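Local coordinates for adherence and virulence protein A (Streptococcus pneumoniae, PDB 6PON) that binds fibronectin and contributes to the adherence and virulence of the pneumococcus, at the interface of chains A and B. Sequence-based numbering; all coordinates share one arbitrary frame. Chains: chain A/B, Adherence and virulence protein A.

Contact 1: the interface of chains A and B. Residues chain A 213-214, 217-218, 221; chain B 213, 217-218, 221.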
ATOM      1  N   ILE A 213       5.521  -5.532  -0.916  1.00 20.49           N
ATOM      2  CA  ILE A 213       5.374  -4.110  -1.194  1.00 18.17           C
ATOM      3  C   ILE A 213       3.919  -3.680  -1.056  1.00 23.30           C
ATOM      4  O   ILE A 213       3.622  -2.617  -0.491  1.00 24.05           O
ATOM      5  CB  ILE A 213       5.921  -3.799  -2.599  1.00 21.88           C
ATOM      6  CG1 ILE A 213       7.436  -3.633  -2.559  1.00 23.25           C
ATOM      7  CG2 ILE A 213       5.267  -2.531  -3.170  1.00 23.31           C
ATOM      8  CD1 ILE A 213       7.854  -2.223  -2.127  1.00 30.41           C
ATOM      9  N   LEU A 214       2.991  -4.480  -1.593  1.00 21.60           N
ATOM     10  CA  LEU A 214       1.575  -4.130  -1.501  1.00 20.44           C
ATOM     11  C   LEU A 214       1.132  -4.033  -0.040  1.00 22.97           C
ATOM     12  O   LEU A 214       0.413  -3.102   0.342  1.00 22.18           O
ATOM     13  CB  LEU A 214       0.735  -5.158  -2.272  1.00 17.27           C
ATOM     14  CG  LEU A 214       0.932  -5.179  -3.807  1.00 20.51           C
ATOM     15  CD1 LEU A 214       0.300  -6.392  -4.500  1.00 11.64           C
ATOM     16  CD2 LEU A 214       0.421  -3.880  -4.429  1.00 14.68           C
ATOM     17  N   GLU A 217       2.957  -0.950   1.821  1.00 22.43           N
ATOM     18  CA  GLU A 217       2.427   0.346   1.408  1.00 23.54           C
ATOM     19  C   GLU A 217       1.035   0.572   1.985  1.00 23.98           C
ATOM     20  O   GLU A 217       0.669   1.711   2.309  1.00 20.63           O
ATOM     21  CB  GLU A 217       2.401   0.453  -0.120  1.00 19.77           C
ATOM     22  CG  GLU A 217       3.789   0.541  -0.785  1.00 25.75           C
ATOM     23  CD  GLU A 217       4.524   1.832  -0.431  1.00 34.51           C
ATOM     24  OE1 GLU A 217       5.363   1.824   0.499  1.00 29.56           O
ATOM     25  OE2 GLU A 217       4.232   2.866  -1.074  1.00 42.39           O
ATOM     26  N   LYS A 218       0.250  -0.501   2.121  1.00 20.33           N
ATOM     27  CA  LYS A 218      -1.031  -0.380   2.801  1.00 20.29           C
ATOM     28  C   LYS A 218      -0.823  -0.006   4.256  1.00 19.50           C
ATOM     29  O   LYS A 218      -1.552   0.833   4.796  1.00 19.83           O
ATOM     30  CB  LYS A 218      -1.836  -1.675   2.673  1.00 19.56           C
ATOM     31  CG  LYS A 218      -2.527  -1.821   1.314  1.00 20.38           C
ATOM     32  CD  LYS A 218      -3.465  -3.040   1.234  1.00 19.83           C
ATOM     33  CE  LYS A 218      -2.681  -4.322   1.346  1.00 22.58           C
ATOM     34  NZ  LYS A 218      -3.535  -5.521   1.118  1.00 22.49           N
ATOM     35  N   ALA A 221      -0.069   3.663   4.344  1.00 20.40           N
ATOM     36  CA  ALA A 221      -1.301   4.414   4.137  1.00 21.43           C
ATOM     37  C   ALA A 221      -2.186   4.332   5.361  1.00 21.82           C
ATOM     38  O   ALA A 221      -2.889   5.298   5.686  1.00 23.39           O
ATOM     39  CB  ALA A 221      -2.055   3.884   2.916  1.00 19.63           C
TER
ATOM     40  N   ILE B 213      -8.999   4.117   0.952  1.00 23.59           N
ATOM     41  CA  ILE B 213      -7.605   4.524   1.010  1.00 21.67           C
ATOM     42  C   ILE B 213      -6.700   3.344   0.717  1.00 22.60           C
ATOM     43  O   ILE B 213      -5.740   3.461  -0.052  1.00 25.16           O
ATOM     44  CB  ILE B 213      -7.307   5.149   2.377  1.00 20.79           C
ATOM     45  CG1 ILE B 213      -7.883   6.561   2.421  1.00 23.73           C
ATOM     46  CG2 ILE B 213      -5.811   5.102   2.693  1.00 17.36           C
ATOM     47  CD1 ILE B 213      -7.727   7.234   3.783  1.00 25.24           C
ATOM     48  N   GLU B 217      -4.246   2.888  -2.356  1.00 23.81           N
ATOM     49  CA  GLU B 217      -2.815   2.752  -2.108  1.00 25.39           C
ATOM     50  C   GLU B 217      -2.265   1.499  -2.768  1.00 22.91           C
ATOM     51  O   GLU B 217      -1.138   1.498  -3.274  1.00 22.68           O
ATOM     52  CB  GLU B 217      -2.542   2.709  -0.606  1.00 27.10           C
ATOM     53  CG  GLU B 217      -1.056   2.696  -0.271  1.00 31.42           C
ATOM     54  CD  GLU B 217      -0.351   3.918  -0.827  1.00 36.12           C
ATOM     55  OE1 GLU B 217       0.719   3.737  -1.456  1.00 43.43           O
ATOM     56  OE2 GLU B 217      -0.890   5.051  -0.664  1.00 34.10           O
ATOM     57  N   LYS B 218      -3.049   0.423  -2.758  1.00 20.75           N
ATOM     58  CA  LYS B 218      -2.650  -0.814  -3.409  1.00 21.47           C
ATOM     59  C   LYS B 218      -2.356  -0.587  -4.890  1.00 22.02           C
ATOM     60  O   LYS B 218      -1.319  -1.022  -5.405  1.00 22.57           O
ATOM     61  CB  LYS B 218      -3.756  -1.842  -3.219  1.00 24.55           C
ATOM     62  CG  LYS B 218      -3.264  -3.231  -3.021  1.00 26.41           C
ATOM     63  CD  LYS B 218      -4.294  -4.059  -2.278  1.00 35.43           C
ATOM     64  CE  LYS B 218      -5.386  -4.551  -3.198  1.00 28.57           C
ATOM     65  NZ  LYS B 218      -6.408  -5.299  -2.428  1.00 28.63           N
ATOM     66  N   ALA B 221       0.811   1.553  -5.366  1.00 22.08           N
ATOM     67  CA  ALA B 221       2.028   0.797  -5.118  1.00 20.72           C
ATOM     68  C   ALA B 221       2.324  -0.125  -6.283  1.00 16.98           C
ATOM     69  O   ALA B 221       3.485  -0.286  -6.670  1.00 17.13           O
ATOM     70  CB  ALA B 221       1.901   0.013  -3.816  1.00 18.21           C
TER
HETATM   71  O   HOH W   1      -6.067  -5.364   0.395  1.00 23.15           O
HETATM   72  O   HOH W   2       2.645   4.485   0.215  1.00 36.66           O
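Two copies of one helix, residues 204-227 in chain A and 204-225 in chain B, pack face to face around the two-fold axis relating the two copies of the deposited assembly, and no direct polar bond links them in this patch. Small methyls and the aliphatic stems of charged residues do the packing. The CB of A:Ala221 sits against the CG methylene of B:Glu217 at 3.5 Å, and on the other side of the axis the CB of B:Ala221 meets the CG of A:Glu217 at 3.6 Å. The CG2 branch of B:Ile213 flanks A:Ala221, while the CD2 methyl of A:Leu214 touches the carbonyl O of B:Lys218, and the two side chains cross at about a right angle.

The glutamates break the symmetry. A:Glu217 keeps CG beside its backbone N (chi1 -69°), whereas B:Glu217 has CG anti to it (chi1 -175°); both chains then bend at chi2. Their carboxylates, with planes 77° apart, share a water held by OE2 of A:Glu217 and OE1 of B:Glu217, which could ease repulsion between like charges.

Opposite them, A:Lys218 and B:Lys218 run side by side in the same direction, each bent at chi3, with their CD methylenes 3.7 Å apart. Their terminal amines remain separate and share a second water, 2.6 Å from NZ of A:Lys218 and 2.8 Å from NZ of B:Lys218.

Contact 2: the interface of chains A and B. Residues chain A 60-64; chain B 256, 260.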
ATOM      1  N   GLN A  60      22.717  -9.373 -21.881  1.00 10.96           N
ATOM      2  CA  GLN A  60      23.300  -8.331 -21.048  1.00 13.25           C
ATOM      3  C   GLN A  60      24.455  -7.680 -21.800  1.00 18.26           C
ATOM      4  O   GLN A  60      25.100  -8.313 -22.638  1.00 19.85           O
ATOM      5  CB  GLN A  60      23.794  -8.899 -19.705  1.00 11.74           C
ATOM      6  CG  GLN A  60      24.898  -9.951 -19.842  1.00 14.70           C
ATOM      7  CD  GLN A  60      25.803 -10.063 -18.591  1.00 19.91           C
ATOM      8  OE1 GLN A  60      25.878 -11.112 -17.952  1.00 15.34           O
ATOM      9  NE2 GLN A  60      26.503  -8.975 -18.261  1.00 21.29           N
ATOM     10  N   LEU A  61      24.681  -6.399 -21.517  1.00 24.36           N
ATOM     11  CA  LEU A  61      25.966  -5.792 -21.824  1.00 21.35           C
ATOM     12  C   LEU A  61      26.991  -6.399 -20.879  1.00 23.15           C
ATOM     13  O   LEU A  61      26.653  -6.864 -19.782  1.00 19.15           O
ATOM     14  CB  LEU A  61      25.900  -4.266 -21.664  1.00 21.74           C
ATOM     15  CG  LEU A  61      24.922  -3.524 -22.580  1.00 24.96           C
ATOM     16  CD1 LEU A  61      24.465  -2.207 -21.993  1.00 24.93           C
ATOM     17  CD2 LEU A  61      25.573  -3.284 -23.931  1.00 24.56           C
ATOM     18  N   THR A  62      28.246  -6.439 -21.310  1.00 18.19           N
ATOM     19  CA  THR A  62      29.216  -7.112 -20.467  1.00 23.13           C
ATOM     20  C   THR A  62      30.589  -6.493 -20.652  1.00 24.38           C
ATOM     21  O   THR A  62      30.889  -5.879 -21.685  1.00 19.77           O
ATOM     22  CB  THR A  62      29.266  -8.619 -20.749  1.00 18.33           C
ATOM     23  OG1 THR A  62      30.119  -9.236 -19.791  1.00 20.04           O
ATOM     24  CG2 THR A  62      29.806  -8.902 -22.149  1.00 19.63           C
ATOM     25  N   GLN A  63      31.404  -6.645 -19.601  1.00 20.87           N
ATOM     26  CA  GLN A  63      32.804  -6.244 -19.598  1.00 26.10           C
ATOM     27  C   GLN A  63      33.755  -7.416 -19.770  1.00 22.18           C
ATOM     28  O   GLN A  63      34.959  -7.199 -19.878  1.00 27.84           O
ATOM     29  CB  GLN A  63      33.144  -5.525 -18.293  1.00 23.82           C
ATOM     30  CG  GLN A  63      32.475  -4.185 -18.140  1.00 26.25           C
ATOM     31  CD  GLN A  63      33.045  -3.183 -19.089  1.00 34.16           C
ATOM     32  OE1 GLN A  63      32.313  -2.531 -19.845  1.00 38.65           O
ATOM     33  NE2 GLN A  63      34.371  -3.054 -19.078  1.00 32.84           N
ATOM     34  N   THR A  64      33.242  -8.641 -19.770  1.00 21.90           N
ATOM     35  CA  THR A  64      34.083  -9.819 -19.872  1.00 21.95           C
ATOM     36  C   THR A  64      34.804  -9.845 -21.211  1.00 21.00           C
ATOM     37  O   THR A  64      34.222  -9.537 -22.251  1.00 22.20           O
ATOM     38  CB  THR A  64      33.218 -11.071 -19.718  1.00 24.46           C
ATOM     39  OG1 THR A  64      32.687 -11.125 -18.390  1.00 20.53           O
ATOM     40  CG2 THR A  64      34.012 -12.350 -20.040  1.00 24.32           C
TER
ATOM     41  N   SER B 256      24.688  -4.567 -16.180  1.00 21.68           N
ATOM     42  CA  SER B 256      25.841  -5.280 -16.714  1.00 19.27           C
ATOM     43  C   SER B 256      26.835  -5.615 -15.612  1.00 19.57           C
ATOM     44  O   SER B 256      27.296  -6.755 -15.504  1.00 22.56           O
ATOM     45  CB  SER B 256      26.512  -4.434 -17.804  1.00 30.62           C
ATOM     46  OG  SER B 256      27.933  -4.632 -17.833  1.00 35.38           O
ATOM     47  N   ASP B 260      27.732  -9.373 -14.586  1.00 14.34           N
ATOM     48  CA  ASP B 260      29.140  -9.782 -14.680  1.00 20.67           C
ATOM     49  C   ASP B 260      29.626 -10.327 -13.345  1.00 21.88           C
ATOM     50  O   ASP B 260      30.285 -11.372 -13.286  1.00 18.58           O
ATOM     51  CB  ASP B 260      30.040  -8.609 -15.106  1.00 17.34           C
ATOM     52  CG  ASP B 260      29.941  -8.276 -16.599  1.00 21.98           C
ATOM     53  OD1 ASP B 260      29.253  -9.010 -17.347  1.00 21.03           O
ATOM     54  OD2 ASP B 260      30.563  -7.280 -17.031  1.00 23.56           O
TER
HETATM   55  O   HOH W   3      29.583  -3.070 -19.811  1.00 31.60           O
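One carboxylate from chain B anchors this contact: B:Asp260, on helix 255-263, reaches into the turn that follows strand 58-61 of chain A. The close-packed part surrounds its two oxygens. With CG beside the backbone N, the side chain brings OD1 to two donors and OD2 to a third. The hydroxyl OG1 of A:Thr62 donates to OD1 of B:Asp260 at 2.6 Å, arriving from above the carboxylate plane and across the aspartate side chain at about a right angle. The amide NE2 of A:Gln60 also approaches OD1 of B:Asp260 from above the plane, at 2.9 Å, in a distinctly bent bond (131° at H). The backbone N of A:Gln63 gives the straighter bond, 161° at H, to the syn lone pair of OD2 of B:Asp260 at 2.8 Å. Together these donors fix the rotation of the carboxylate and would be expected to stabilise its negative charge.

Chain A holds its donors in place by bonds of its own. A:Gln60 takes the crowded position at chi1 (62°) and then extends, so that its NE2 also donates to the carbonyl O of A:Leu61 at 2.6 Å, almost in its own amide plane. The OG1 of A:Thr62, anti to its backbone N, accepts from the backbone N of A:Thr64 at 3.2 Å while donating to the aspartate.

B:Ser256 sits snugly against the A:Leu61 carbonyl, its CB 3.9 Å from the CB of A:Leu61. The looser side lies beyond it, at the water and the A:Gln63 amide. A:Gln63, bent at chi2, turns that amide away from the aspartate, and a water bridges OE1 of A:Gln63, at 2.8 Å, and OG of B:Ser256.

About 35 Å separates the C-alpha centres of contact 1 and contact 2, and they share no residue. Contact 1 lies where the long helices of the two copies cross at the two-fold axis; contact 2 is peripheral, joining the C-terminal helix of chain B to the end of strand 58-61 in chain A. Its twin, with the chains exchanged, lies on the other side of that axis. Each subunit thus contributes a central helix and also extends its C-terminal part onto its partner. Such a wide-reaching arrangement would be consistent with a dimer, although the crystal structure alone does not establish one in solution.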